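Local coordinates for sulfur oxidation protein soxB (PDB 2WDD) that hydrolyses a sulfur-sulfur bond in the sulfur oxidation pathway, probably that of a cysteine S-thiosulfonate, and carries a dimanganese site, at residues E397-A403 with D465-G471; Y433-L437 with Q512-K518; L20-Y26 with L327-P333; K124-L128 with G156-M160. One frame throughout, in Å; residues are numbered along the deposited sequence.

Contact 1: E397-A403 with D465-G471; sequences EVVFSPA and DVSRVFG
The ring of F400 (chi1 -68°, m) lies under V469: V469 CG1 sits 3.9 Å from the ring centroid in a CH-pi contact over its face, and V469 CG2 is 3.5 Å from F400 CD1. These residues form the non-hydrogen-bonded pair of an antiparallel ladder, strand 398-401 against 468-470, axes 4.5 Å apart at 157°. Hydrogen-bonded pairs flank it: V399 N to F470 O and F470 N to V399 O, both 2.9 Å, then S401 N to R468 O, 2.8 Å, and R468 N to S401 O, 3.0 Å. S467 OG adds a bond to S401 O, 3.1 Å. G471, at phi 109°, tolerates no CB, which would clash with E397 O. Small A403 lets its CB lie 3.6 Å from R468 NH1, over the guanidinium, whose NE is salt-bridged to D382. In this 5'-nucleotidase-type C-terminal domain, helix 380-392 packs on V399, S401 and F470, helix 439-453 meets F400 on the other face, and strand 501-507 runs parallel along 398-401.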
loop_
_atom_site.group_PDB
_atom_site.type_symbol
_atom_site.label_atom_id
_atom_site.label_comp_id
_atom_site.label_asym_id
_atom_site.label_seq_id
_atom_site.Cartn_x
_atom_site.Cartn_y
_atom_site.Cartn_z
ATOM N N GLU A 397 -21.988 -17.929 6.229
ATOM C CA GLU A 397 -21.935 -18.538 4.906
ATOM C C GLU A 397 -20.912 -17.909 3.974
ATOM O O GLU A 397 -20.314 -18.602 3.158
ATOM C CB GLU A 397 -23.317 -18.546 4.257
ATOM C CG GLU A 397 -24.305 -19.391 5.054
ATOM C CD GLU A 397 -25.750 -19.076 4.747
ATOM O OE1 GLU A 397 -26.287 -19.687 3.810
ATOM O OE2 GLU A 397 -26.370 -18.292 5.497
ATOM N N VAL A 398 -20.716 -16.597 4.093
ATOM C CA VAL A 398 -19.746 -15.895 3.256
ATOM C C VAL A 398 -18.970 -14.903 4.119
ATOM O O VAL A 398 -19.553 -14.179 4.922
ATOM C CB VAL A 398 -20.431 -15.185 2.071
ATOM C CG1 VAL A 398 -20.895 -16.200 1.027
ATOM C CG2 VAL A 398 -21.592 -14.316 2.549
ATOM N N VAL A 399 -17.652 -14.859 3.942
ATOM C CA VAL A 399 -16.819 -13.914 4.686
ATOM C C VAL A 399 -16.178 -12.961 3.687
ATOM O O VAL A 399 -15.412 -13.407 2.827
ATOM C CB VAL A 399 -15.718 -14.626 5.488
ATOM C CG1 VAL A 399 -14.875 -13.611 6.257
ATOM C CG2 VAL A 399 -16.311 -15.709 6.421
ATOM N N PHE A 400 -16.471 -11.664 3.816
ATOM C CA PHE A 400 -15.894 -10.655 2.926
ATOM C C PHE A 400 -14.662 -10.045 3.580
ATOM O O PHE A 400 -14.768 -9.380 4.611
ATOM C CB PHE A 400 -16.907 -9.527 2.654
ATOM C CG PHE A 400 -18.085 -9.950 1.831
ATOM C CD1 PHE A 400 -18.157 -9.625 0.484
ATOM C CD2 PHE A 400 -19.149 -10.630 2.409
ATOM C CE1 PHE A 400 -19.255 -9.978 -0.280
ATOM C CE2 PHE A 400 -20.253 -10.995 1.643
ATOM C CZ PHE A 400 -20.297 -10.686 0.292
ATOM N N SER A 401 -13.500 -10.262 2.966
ATOM C CA SER A 401 -12.242 -9.721 3.476
ATOM C C SER A 401 -11.832 -8.539 2.619
ATOM O O SER A 401 -11.953 -8.579 1.392
ATOM C CB SER A 401 -11.142 -10.790 3.427
ATOM O OG SER A 401 -11.329 -11.771 4.436
ATOM N N PRO A 402 -11.332 -7.473 3.258
ATOM C CA PRO A 402 -10.941 -6.249 2.551
ATOM C C PRO A 402 -9.654 -6.447 1.762
ATOM O O PRO A 402 -8.629 -6.897 2.298
ATOM C CB PRO A 402 -10.724 -5.249 3.692
ATOM C CG PRO A 402 -10.263 -6.109 4.852
ATOM C CD PRO A 402 -11.009 -7.425 4.698
ATOM N N ALA A 403 -9.700 -6.054 0.495
ATOM C CA ALA A 403 -8.565 -6.211 -0.393
ATOM C C ALA A 403 -7.584 -5.051 -0.316
ATOM O O ALA A 403 -7.231 -4.464 -1.339
ATOM C CB ALA A 403 -9.045 -6.411 -1.823
ATOM N N ASP A 465 -7.921 -3.728 -6.063
ATOM C CA ASP A 465 -8.230 -5.113 -5.748
ATOM C C ASP A 465 -9.636 -5.343 -5.192
ATOM O O ASP A 465 -10.227 -4.502 -4.509
ATOM C CB ASP A 465 -7.165 -5.717 -4.832
ATOM C CG ASP A 465 -5.757 -5.420 -5.310
ATOM O OD1 ASP A 465 -5.462 -5.676 -6.497
ATOM O OD2 ASP A 465 -4.953 -4.909 -4.506
ATOM N N VAL A 466 -10.117 -6.541 -5.476
ATOM C CA VAL A 466 -11.473 -7.036 -5.206
ATOM C C VAL A 466 -11.597 -7.798 -3.892
ATOM O O VAL A 466 -10.809 -8.709 -3.614
ATOM C CB VAL A 466 -11.932 -7.975 -6.340
ATOM C CG1 VAL A 466 -13.382 -8.459 -6.121
ATOM C CG2 VAL A 466 -11.768 -7.299 -7.697
ATOM N N SER A 467 -12.602 -7.434 -3.101
ATOM C CA SER A 467 -12.890 -8.105 -1.836
ATOM C C SER A 467 -12.851 -9.618 -2.045
ATOM O O SER A 467 -13.337 -10.121 -3.069
ATOM C CB SER A 467 -14.292 -7.704 -1.364
ATOM O OG SER A 467 -14.656 -8.380 -0.172
ATOM N N ARG A 468 -12.283 -10.333 -1.077
ATOM C CA ARG A 468 -12.201 -11.790 -1.144
ATOM C C ARG A 468 -13.384 -12.354 -0.381
ATOM O O ARG A 468 -13.626 -11.963 0.755
ATOM C CB ARG A 468 -10.894 -12.286 -0.529
ATOM C CG ARG A 468 -9.647 -11.807 -1.271
ATOM C CD ARG A 468 -9.256 -10.358 -0.919
ATOM N NE ARG A 468 -7.829 -10.182 -1.157
ATOM C CZ ARG A 468 -7.282 -9.856 -2.330
ATOM N NH1 ARG A 468 -8.044 -9.524 -3.374
ATOM N NH2 ARG A 468 -5.959 -9.821 -2.430
ATOM N N VAL A 469 -14.145 -13.233 -1.021
ATOM C CA VAL A 469 -15.346 -13.774 -0.401
ATOM C C VAL A 469 -15.240 -15.268 -0.178
ATOM O O VAL A 469 -15.443 -16.069 -1.090
ATOM C CB VAL A 469 -16.615 -13.415 -1.186
ATOM C CG1 VAL A 469 -17.837 -13.662 -0.307
ATOM C CG2 VAL A 469 -16.564 -11.957 -1.654
ATOM N N PHE A 470 -14.867 -15.629 1.036
ATOM C CA PHE A 470 -14.715 -17.035 1.371
ATOM C C PHE A 470 -16.098 -17.639 1.545
ATOM O O PHE A 470 -16.932 -17.082 2.266
ATOM C CB PHE A 470 -13.915 -17.183 2.656
ATOM C CG PHE A 470 -13.576 -18.603 2.986
ATOM C CD1 PHE A 470 -12.792 -19.365 2.128
ATOM C CD2 PHE A 470 -14.054 -19.180 4.144
ATOM C CE1 PHE A 470 -12.505 -20.682 2.423
ATOM C CE2 PHE A 470 -13.756 -20.503 4.449
ATOM C CZ PHE A 470 -12.988 -21.247 3.592
ATOM N N GLY A 471 -16.347 -18.763 0.877
ATOM C CA GLY A 471 -17.644 -19.425 0.920
ATOM C C GLY A 471 -18.393 -19.294 -0.394
ATOM O O GLY A 471 -19.458 -19.879 -0.591
HETATM O O HOH W 1 -20.448 -21.279 1.973
HETATM O O HOH W 2 -6.415 -2.820 -3.496
#

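Contact 2: Y433-L437 with Q512-K518; sequences YLFYL and QRVGEAK
An antiparallel beta ladder, entered from a 3-10 turn, joins short strand 516-517 to strand 431-438 in the C-terminal domain's mixed sheet. Three backbone hydrogen bonds set the register: K518 N to L434 O, 3.0 Å; Y436 N to E516 O, 2.8 Å; and E516 N to Y436 O, 3.1 Å. Y436 and E516 are a hydrogen-bonded pair, while F435 and A517 are a non-hydrogen-bonded one, CA to CA 4.1 Å. Within the turn, G515 N bonds Q512 O at 3.1 Å. In CH-pi contacts, Q512 (chi1 65°, p) presents C-H groups to two aromatic faces: its backbone CA lies 3.7 Å from the centroid of the F435 ring (chi1 52°, p), and its side-chain CG 3.8 Å from that of Y433; its NE2 bonds G509. E516 forms a salt bridge with R501, which also makes a cation-pi contact with Y436. Apolar packing closes the end, with L437 CD2 4.1 Å from V514 CG2. G515 suits a tight place, since a CB there would stand 2.3 Å from F435 CD1.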
loop_
_atom_site.group_PDB
_atom_site.type_symbol
_atom_site.label_atom_id
_atom_site.label_comp_id
_atom_site.label_asym_id
_atom_site.label_seq_id
_atom_site.Cartn_x
_atom_site.Cartn_y
_atom_site.Cartn_z
ATOM N N TYR A 433 -18.098 -7.648 11.587
ATOM C CA TYR A 433 -19.552 -7.528 11.644
ATOM C C TYR A 433 -20.188 -8.773 11.041
ATOM O O TYR A 433 -19.712 -9.268 10.023
ATOM C CB TYR A 433 -20.008 -6.317 10.832
ATOM C CG TYR A 433 -19.570 -5.002 11.415
ATOM C CD1 TYR A 433 -20.288 -4.405 12.434
ATOM C CD2 TYR A 433 -18.397 -4.389 10.995
ATOM C CE1 TYR A 433 -19.883 -3.203 12.991
ATOM C CE2 TYR A 433 -17.991 -3.183 11.529
ATOM C CZ TYR A 433 -18.738 -2.593 12.530
ATOM O OH TYR A 433 -18.322 -1.399 13.090
ATOM N N LEU A 434 -21.278 -9.251 11.651
ATOM C CA LEU A 434 -22.046 -10.394 11.140
ATOM C C LEU A 434 -23.429 -9.854 10.779
ATOM O O LEU A 434 -24.072 -9.184 11.590
ATOM C CB LEU A 434 -22.175 -11.496 12.210
ATOM C CG LEU A 434 -21.157 -12.643 12.142
ATOM C CD1 LEU A 434 -19.729 -12.146 12.066
ATOM C CD2 LEU A 434 -21.312 -13.629 13.301
ATOM N N PHE A 435 -23.865 -10.104 9.553
ATOM C CA PHE A 435 -25.126 -9.543 9.090
ATOM C C PHE A 435 -25.640 -10.317 7.893
ATOM O O PHE A 435 -24.860 -10.918 7.151
ATOM C CB PHE A 435 -24.918 -8.072 8.704
ATOM C CG PHE A 435 -23.772 -7.863 7.749
ATOM C CD1 PHE A 435 -23.969 -7.905 6.376
ATOM C CD2 PHE A 435 -22.479 -7.746 8.231
ATOM C CE1 PHE A 435 -22.886 -7.773 5.494
ATOM C CE2 PHE A 435 -21.399 -7.623 7.367
ATOM C CZ PHE A 435 -21.603 -7.635 6.000
ATOM N N TYR A 436 -26.950 -10.260 7.672
ATOM C CA TYR A 436 -27.544 -10.948 6.538
ATOM C C TYR A 436 -27.544 -10.082 5.292
ATOM O O TYR A 436 -27.806 -8.875 5.351
ATOM C CB TYR A 436 -28.986 -11.406 6.836
ATOM C CG TYR A 436 -29.066 -12.443 7.928
ATOM C CD1 TYR A 436 -28.842 -13.784 7.646
ATOM C CD2 TYR A 436 -29.237 -12.064 9.252
ATOM C CE1 TYR A 436 -28.872 -14.741 8.652
ATOM C CE2 TYR A 436 -29.279 -13.015 10.269
ATOM C CZ TYR A 436 -29.081 -14.344 9.960
ATOM O OH TYR A 436 -29.106 -15.285 10.966
ATOM N N LEU A 437 -27.298 -10.727 4.163
ATOM C CA LEU A 437 -27.369 -10.080 2.861
ATOM C C LEU A 437 -28.239 -10.962 1.987
ATOM O O LEU A 437 -28.120 -12.179 2.031
ATOM C CB LEU A 437 -25.985 -10.028 2.203
ATOM C CG LEU A 437 -24.971 -9.009 2.711
ATOM C CD1 LEU A 437 -23.662 -9.145 1.924
ATOM C CD2 LEU A 437 -25.498 -7.578 2.623
ATOM N N GLN A 512 -21.350 -3.859 5.961
ATOM C CA GLN A 512 -22.374 -4.066 6.981
ATOM C C GLN A 512 -23.509 -3.036 6.908
ATOM O O GLN A 512 -24.621 -3.304 7.372
ATOM C CB GLN A 512 -21.749 -4.117 8.383
ATOM C CG GLN A 512 -21.096 -2.820 8.861
ATOM C CD GLN A 512 -19.687 -2.612 8.309
ATOM O OE1 GLN A 512 -19.132 -3.479 7.632
ATOM N NE2 GLN A 512 -19.109 -1.448 8.591
ATOM N N ARG A 513 -23.234 -1.868 6.328
ATOM C CA ARG A 513 -24.251 -0.821 6.244
ATOM C C ARG A 513 -25.485 -1.193 5.428
ATOM O O ARG A 513 -26.555 -0.614 5.627
ATOM C CB ARG A 513 -23.651 0.493 5.746
ATOM C CG ARG A 513 -22.620 1.076 6.686
ATOM C CD ARG A 513 -22.133 2.425 6.180
ATOM N NE ARG A 513 -21.014 2.920 6.970
ATOM C CZ ARG A 513 -20.422 4.090 6.750
ATOM N NH1 ARG A 513 -20.854 4.863 5.766
ATOM N NH2 ARG A 513 -19.397 4.478 7.496
ATOM N N VAL A 514 -25.345 -2.120 4.486
ATOM C CA VAL A 514 -26.500 -2.525 3.682
ATOM C C VAL A 514 -27.061 -3.877 4.129
ATOM O O VAL A 514 -27.922 -4.449 3.465
ATOM C CB VAL A 514 -26.200 -2.506 2.163
ATOM C CG1 VAL A 514 -25.748 -1.117 1.732
ATOM C CG2 VAL A 514 -25.166 -3.574 1.785
ATOM N N GLY A 515 -26.569 -4.389 5.253
ATOM C CA GLY A 515 -27.043 -5.666 5.755
ATOM C C GLY A 515 -27.962 -5.542 6.957
ATOM O O GLY A 515 -28.247 -4.439 7.432
ATOM N N GLU A 516 -28.446 -6.689 7.428
ATOM C CA GLU A 516 -29.295 -6.755 8.615
ATOM C C GLU A 516 -28.491 -7.455 9.705
ATOM O O GLU A 516 -28.201 -8.647 9.608
ATOM C CB GLU A 516 -30.570 -7.538 8.317
ATOM C CG GLU A 516 -31.492 -6.852 7.326
ATOM C CD GLU A 516 -32.804 -7.592 7.150
ATOM O OE1 GLU A 516 -33.128 -8.443 8.005
ATOM O OE2 GLU A 516 -33.502 -7.338 6.145
ATOM N N ALA A 517 -28.093 -6.697 10.718
ATOM C CA ALA A 517 -27.241 -7.223 11.778
ATOM C C ALA A 517 -27.765 -8.500 12.427
ATOM O O ALA A 517 -28.955 -8.619 12.727
ATOM C CB ALA A 517 -26.956 -6.155 12.819
ATOM N N LYS A 518 -26.873 -9.465 12.618
ATOM C CA LYS A 518 -27.237 -10.724 13.253
ATOM C C LYS A 518 -27.618 -10.447 14.694
ATOM O O LYS A 518 -26.883 -9.785 15.435
ATOM C CB LYS A 518 -26.073 -11.711 13.210
ATOM C CG LYS A 518 -26.416 -13.108 13.720
ATOM C CD LYS A 518 -25.164 -13.963 13.850
ATOM C CE LYS A 518 -25.500 -15.438 14.021
ATOM N NZ LYS A 518 -26.459 -15.667 15.144
#

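Contact 3: L20-Y26 with L327-P333; sequences LYDLPPY and LRVRVLP
A single carbonyl takes both terminal nitrogens of an arginine: P24 O accepts from R328 NH1 at 2.9 Å and from R328 NH2 at 2.8 Å. The pair ties the irregular, proline-containing N-terminal segment 20-26 to strand 323-333, an outermost strand of the six-stranded mixed sheet in the metal-binding N-terminal domain, whose fold is that of the metallophosphoesterases. With no beta bridge between the segments, side chains reach across, meeting backbone carbonyls and one another. R328 reaches the loop extended at chi1 and chi2 (-176° and -177°, both t) before bending at chi3 (66°, p). Its flat guanidinium is enclosed by L23 CD2 over one face and Y26 CB over the opposite one, with Y26 CB 3.6 Å from R328 CZ; D316 on the adjoining strand 311-320 supplies the salt bridge to NH2. An aromatic suits position 26 because its ring face (chi1 -176°, t) receives R328 CB, 4.1 Å from the ring centroid, in a CH-pi contact. Further along, L23 (chi1 -71°, m) wedges between R330 and L332, its CD1 lying 3.9 Å from R330 CG and 4.1 Å from L332 CD2. L332 also meets L110 and Q114 of helix 104-120. The backbone turns at D22, centre of an inverse gamma turn, with D22 OD1 salt-bridged to R117. Y21 CD1, at the ring edge, is 4.3 Å from L332 CB, and Y21 OH donates to P333 O at 2.6 Å.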
loop_
_atom_site.group_PDB
_atom_site.type_symbol
_atom_site.label_atom_id
_atom_site.label_comp_id
_atom_site.label_asym_id
_atom_site.label_seq_id
_atom_site.Cartn_x
_atom_site.Cartn_y
_atom_site.Cartn_z
ATOM N N LEU A 20 22.703 -2.763 -6.315
ATOM C CA LEU A 20 23.466 -2.594 -5.082
ATOM C C LEU A 20 23.474 -1.150 -4.580
ATOM O O LEU A 20 22.748 -0.298 -5.097
ATOM C CB LEU A 20 24.880 -3.164 -5.220
ATOM C CG LEU A 20 26.009 -2.263 -5.720
ATOM C CD1 LEU A 20 27.320 -3.045 -5.739
ATOM C CD2 LEU A 20 25.690 -1.703 -7.100
ATOM N N TYR A 21 24.296 -0.879 -3.572
ATOM C CA TYR A 21 24.323 0.429 -2.929
ATOM C C TYR A 21 25.446 1.402 -3.296
ATOM O O TYR A 21 25.314 2.606 -3.076
ATOM C CB TYR A 21 24.264 0.244 -1.414
ATOM C CG TYR A 21 23.271 -0.813 -0.977
ATOM C CD1 TYR A 21 21.921 -0.686 -1.276
ATOM C CD2 TYR A 21 23.684 -1.936 -0.268
ATOM C CE1 TYR A 21 21.011 -1.643 -0.886
ATOM C CE2 TYR A 21 22.778 -2.902 0.129
ATOM C CZ TYR A 21 21.440 -2.746 -0.184
ATOM O OH TYR A 21 20.526 -3.689 0.219
ATOM N N ASP A 22 26.549 0.889 -3.835
ATOM C CA ASP A 22 27.686 1.735 -4.197
ATOM C C ASP A 22 27.499 2.391 -5.560
ATOM O O ASP A 22 28.034 1.925 -6.565
ATOM C CB ASP A 22 28.991 0.933 -4.169
ATOM C CG ASP A 22 30.220 1.815 -4.315
ATOM O OD1 ASP A 22 30.159 2.996 -3.917
ATOM O OD2 ASP A 22 31.249 1.324 -4.826
ATOM N N LEU A 23 26.744 3.486 -5.582
ATOM C CA LEU A 23 26.463 4.213 -6.814
ATOM C C LEU A 23 27.338 5.445 -6.990
ATOM O O LEU A 23 27.579 6.189 -6.046
ATOM C CB LEU A 23 24.994 4.654 -6.829
ATOM C CG LEU A 23 23.911 3.593 -7.022
ATOM C CD1 LEU A 23 22.569 4.155 -6.559
ATOM C CD2 LEU A 23 23.834 3.176 -8.482
ATOM N N PRO A 24 27.776 5.707 -8.229
ATOM C CA PRO A 24 28.581 6.902 -8.496
ATOM C C PRO A 24 27.687 8.135 -8.463
ATOM O O PRO A 24 26.461 8.025 -8.533
ATOM C CB PRO A 24 29.101 6.663 -9.919
ATOM C CG PRO A 24 28.153 5.694 -10.525
ATOM C CD PRO A 24 27.681 4.822 -9.403
ATOM N N PRO A 25 28.287 9.329 -8.355
ATOM C CA PRO A 25 27.485 10.558 -8.315
ATOM C C PRO A 25 26.744 10.784 -9.630
ATOM O O PRO A 25 27.175 10.316 -10.682
ATOM C CB PRO A 25 28.537 11.662 -8.119
ATOM C CG PRO A 25 29.740 10.964 -7.568
ATOM C CD PRO A 25 29.724 9.596 -8.180
ATOM N N TYR A 26 25.629 11.504 -9.560
ATOM C CA TYR A 26 24.851 11.846 -10.741
ATOM C C TYR A 26 23.927 13.016 -10.443
ATOM O O TYR A 26 23.138 12.965 -9.503
ATOM C CB TYR A 26 24.010 10.660 -11.230
ATOM C CG TYR A 26 23.255 10.949 -12.518
ATOM C CD1 TYR A 26 23.762 10.551 -13.751
ATOM C CD2 TYR A 26 22.057 11.658 -12.505
ATOM C CE1 TYR A 26 23.092 10.838 -14.931
ATOM C CE2 TYR A 26 21.376 11.945 -13.682
ATOM C CZ TYR A 26 21.893 11.527 -14.889
ATOM O OH TYR A 26 21.216 11.792 -16.059
ATOM N N LEU A 327 17.482 11.996 -15.588
ATOM C CA LEU A 327 17.427 11.425 -14.249
ATOM C C LEU A 327 17.925 10.000 -14.216
ATOM O O LEU A 327 17.884 9.285 -15.220
ATOM C CB LEU A 327 15.996 11.473 -13.699
ATOM C CG LEU A 327 14.996 10.446 -14.246
ATOM C CD1 LEU A 327 13.652 10.609 -13.509
ATOM C CD2 LEU A 327 14.816 10.600 -15.739
ATOM N N ARG A 328 18.372 9.584 -13.042
ATOM C CA ARG A 328 18.793 8.217 -12.824
ATOM C C ARG A 328 17.933 7.673 -11.682
ATOM O O ARG A 328 17.847 8.282 -10.624
ATOM C CB ARG A 328 20.268 8.145 -12.448
ATOM C CG ARG A 328 20.770 6.717 -12.312
ATOM C CD ARG A 328 22.220 6.666 -11.866
ATOM N NE ARG A 328 22.393 7.189 -10.515
ATOM C CZ ARG A 328 23.571 7.367 -9.923
ATOM N NH1 ARG A 328 24.694 7.042 -10.554
ATOM N NH2 ARG A 328 23.622 7.860 -8.694
ATOM N N VAL A 329 17.288 6.538 -11.916
ATOM C CA VAL A 329 16.418 5.932 -10.918
ATOM C C VAL A 329 16.995 4.584 -10.535
ATOM O O VAL A 329 17.334 3.770 -11.403
ATOM C CB VAL A 329 14.996 5.733 -11.497
ATOM C CG1 VAL A 329 14.126 4.928 -10.534
ATOM C CG2 VAL A 329 14.353 7.075 -11.857
ATOM N N ARG A 330 17.104 4.339 -9.236
ATOM C CA ARG A 330 17.568 3.057 -8.752
ATOM C C ARG A 330 16.691 2.609 -7.602
ATOM O O ARG A 330 16.513 3.340 -6.638
ATOM C CB ARG A 330 19.021 3.125 -8.287
ATOM C CG ARG A 330 20.007 3.355 -9.422
ATOM C CD ARG A 330 20.068 2.155 -10.358
ATOM N NE ARG A 330 21.105 2.324 -11.377
ATOM C CZ ARG A 330 20.881 2.855 -12.574
ATOM N NH1 ARG A 330 19.661 3.255 -12.900
ATOM N NH2 ARG A 330 21.875 2.984 -13.447
ATOM N N VAL A 331 16.165 1.395 -7.711
ATOM C CA VAL A 331 15.390 0.796 -6.635
ATOM C C VAL A 331 16.413 0.096 -5.754
ATOM O O VAL A 331 17.045 -0.876 -6.182
ATOM C CB VAL A 331 14.375 -0.227 -7.201
ATOM C CG1 VAL A 331 13.750 -1.049 -6.049
ATOM C CG2 VAL A 331 13.295 0.491 -8.023
ATOM N N LEU A 332 16.614 0.609 -4.544
ATOM C CA LEU A 332 17.584 0.014 -3.618
ATOM C C LEU A 332 16.894 -0.932 -2.637
ATOM O O LEU A 332 16.115 -0.506 -1.788
ATOM C CB LEU A 332 18.334 1.100 -2.854
ATOM C CG LEU A 332 18.964 2.187 -3.720
ATOM C CD1 LEU A 332 19.593 3.258 -2.838
ATOM C CD2 LEU A 332 20.002 1.578 -4.670
ATOM N N PRO A 333 17.169 -2.239 -2.746
ATOM C CA PRO A 333 16.510 -3.164 -1.818
ATOM C C PRO A 333 16.913 -2.939 -0.357
ATOM O O PRO A 333 18.096 -2.796 -0.036
ATOM C CB PRO A 333 16.972 -4.552 -2.305
ATOM C CG PRO A 333 17.499 -4.320 -3.713
ATOM C CD PRO A 333 18.072 -2.932 -3.680
#

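Contact 4: K124-L128 with G156-M160; sequences KALVL and GVDHM
D158 OD2 accepts a nearly straight hydrogen bond from V127 N (2.8 Å, 174°), with D158 at chi1 -66° (m) and its CB directed toward strand 124-129. In return D158 N donates to V127 O at 2.9 Å, and H159 N adds a weak bond to that same V127 O at 3.5 Å. A carboxylate thus stands in for a backbone acceptor where the incoming chain is not yet strand. One water donates to both A125 O (2.7 Å) and D158 OD2 (2.6 Å). The only beta bridge is parallel, L128 with H159, CA to CA 5.2 Å; it closes a beta-alpha-beta crossover between neighbouring parallel strands, the link running through helices 138-143 and 146-155. G156 leaves the latter helix at phi 95°, where a CB would jam against the preceding carbonyl oxygen. Branched V127 (chi1 178°, t) puts CB 3.6 Å from G156 O and CG1 4.3 Å from V157 CG2, beside I111 of helix 104-120. On the other face L128 CD2 touches H159 CD2 at 3.7 Å, at the imidazole edge, while H159 NE2 is hydrogen-bonded to H205.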
loop_
_atom_site.group_PDB
_atom_site.type_symbol
_atom_site.label_atom_id
_atom_site.label_comp_id
_atom_site.label_asym_id
_atom_site.label_seq_id
_atom_site.Cartn_x
_atom_site.Cartn_y
_atom_site.Cartn_z
ATOM N N LYS A 124 22.988 17.521 -2.995
ATOM C CA LYS A 124 21.872 17.895 -2.128
ATOM C C LYS A 124 20.841 16.766 -2.113
ATOM O O LYS A 124 20.316 16.399 -3.160
ATOM C CB LYS A 124 21.211 19.163 -2.668
ATOM C CG LYS A 124 19.829 19.436 -2.107
ATOM C CD LYS A 124 19.908 20.271 -0.845
ATOM C CE LYS A 124 18.579 20.938 -0.540
ATOM N NZ LYS A 124 18.443 21.218 0.914
ATOM N N ALA A 125 20.539 16.238 -0.928
ATOM C CA ALA A 125 19.576 15.145 -0.816
ATOM C C ALA A 125 18.332 15.498 -0.005
ATOM O O ALA A 125 18.408 16.198 1.008
ATOM C CB ALA A 125 20.241 13.915 -0.247
ATOM N N LEU A 126 17.190 14.985 -0.452
ATOM C CA LEU A 126 15.931 15.187 0.249
ATOM C C LEU A 126 15.331 13.821 0.508
ATOM O O LEU A 126 15.394 12.944 -0.359
ATOM C CB LEU A 126 14.954 16.009 -0.598
ATOM C CG LEU A 126 15.291 17.487 -0.801
ATOM C CD1 LEU A 126 14.298 18.116 -1.787
ATOM C CD2 LEU A 126 15.280 18.232 0.545
ATOM N N VAL A 127 14.798 13.638 1.716
ATOM C CA VAL A 127 14.155 12.393 2.114
ATOM C C VAL A 127 12.656 12.642 2.043
ATOM O O VAL A 127 12.118 13.492 2.767
ATOM C CB VAL A 127 14.606 11.959 3.518
ATOM C CG1 VAL A 127 13.874 10.680 3.928
ATOM C CG2 VAL A 127 16.124 11.732 3.552
ATOM N N LEU A 128 11.988 11.918 1.152
ATOM C CA LEU A 128 10.569 12.144 0.910
ATOM C C LEU A 128 9.786 10.892 1.202
ATOM O O LEU A 128 10.131 9.814 0.717
ATOM C CB LEU A 128 10.360 12.536 -0.546
ATOM C CG LEU A 128 11.160 13.779 -0.955
ATOM C CD1 LEU A 128 10.948 14.057 -2.427
ATOM C CD2 LEU A 128 10.739 14.978 -0.104
ATOM N N GLY A 156 15.045 11.626 9.768
ATOM C CA GLY A 156 15.047 12.984 9.253
ATOM C C GLY A 156 14.296 13.080 7.933
ATOM O O GLY A 156 14.898 13.244 6.877
ATOM N N VAL A 157 12.975 12.949 7.989
ATOM C CA VAL A 157 12.143 13.009 6.790
ATOM C C VAL A 157 11.823 14.465 6.475
ATOM O O VAL A 157 11.336 15.192 7.342
ATOM C CB VAL A 157 10.843 12.207 6.999
ATOM C CG1 VAL A 157 9.882 12.409 5.825
ATOM C CG2 VAL A 157 11.155 10.729 7.220
ATOM N N ASP A 158 12.101 14.910 5.253
ATOM C CA ASP A 158 11.860 16.307 4.899
ATOM C C ASP A 158 10.400 16.632 4.616
ATOM O O ASP A 158 9.914 17.706 4.977
ATOM C CB ASP A 158 12.703 16.699 3.699
ATOM C CG ASP A 158 14.175 16.689 4.008
ATOM O OD1 ASP A 158 14.602 17.453 4.902
ATOM O OD2 ASP A 158 14.895 15.866 3.422
ATOM N N HIS A 159 9.711 15.729 3.928
ATOM C CA HIS A 159 8.304 15.938 3.606
ATOM C C HIS A 159 7.550 14.625 3.633
ATOM O O HIS A 159 8.132 13.561 3.423
ATOM C CB HIS A 159 8.140 16.496 2.193
ATOM C CG HIS A 159 8.716 17.863 2.004
ATOM N ND1 HIS A 159 8.260 18.963 2.703
ATOM C CD2 HIS A 159 9.672 18.319 1.160
ATOM C CE1 HIS A 159 8.933 20.034 2.315
ATOM N NE2 HIS A 159 9.786 19.673 1.374
ATOM N N MET A 160 6.240 14.717 3.846
ATOM C CA MET A 160 5.370 13.559 3.725
ATOM C C MET A 160 4.006 14.041 3.263
ATOM O O MET A 160 3.670 15.238 3.373
ATOM C CB MET A 160 5.241 12.772 5.030
ATOM C CG MET A 160 4.131 13.253 5.953
ATOM S SD MET A 160 3.981 12.199 7.470
ATOM C CE MET A 160 2.975 10.822 6.835
HETATM O O HOH W 3 17.521 15.617 3.516
#

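The four contacts fall into two pairs on opposite sides of the chain's centre. Contacts 3 and 4 belong to one sheet, with 323-333 at its outer edge and 124-129 further in; their centres are about 17 Å apart, and contact 4 is nested in the loop that contact 3 closes. Contacts 1 and 2 share another sheet, cross along the chain, and touch where F400 CE2 meets L437 CD1 at 3.9 Å. Contacts 1 and 4 both come near the manganese site: the D465 side chain is about 10 Å from a manganese ion, and that of L128 about 11 Å from the H263 side chain. Contacts 2 and 3 lie away from the metals, though the Y21 side chain is about 6 Å from a bound tertiary-butyl alcohol.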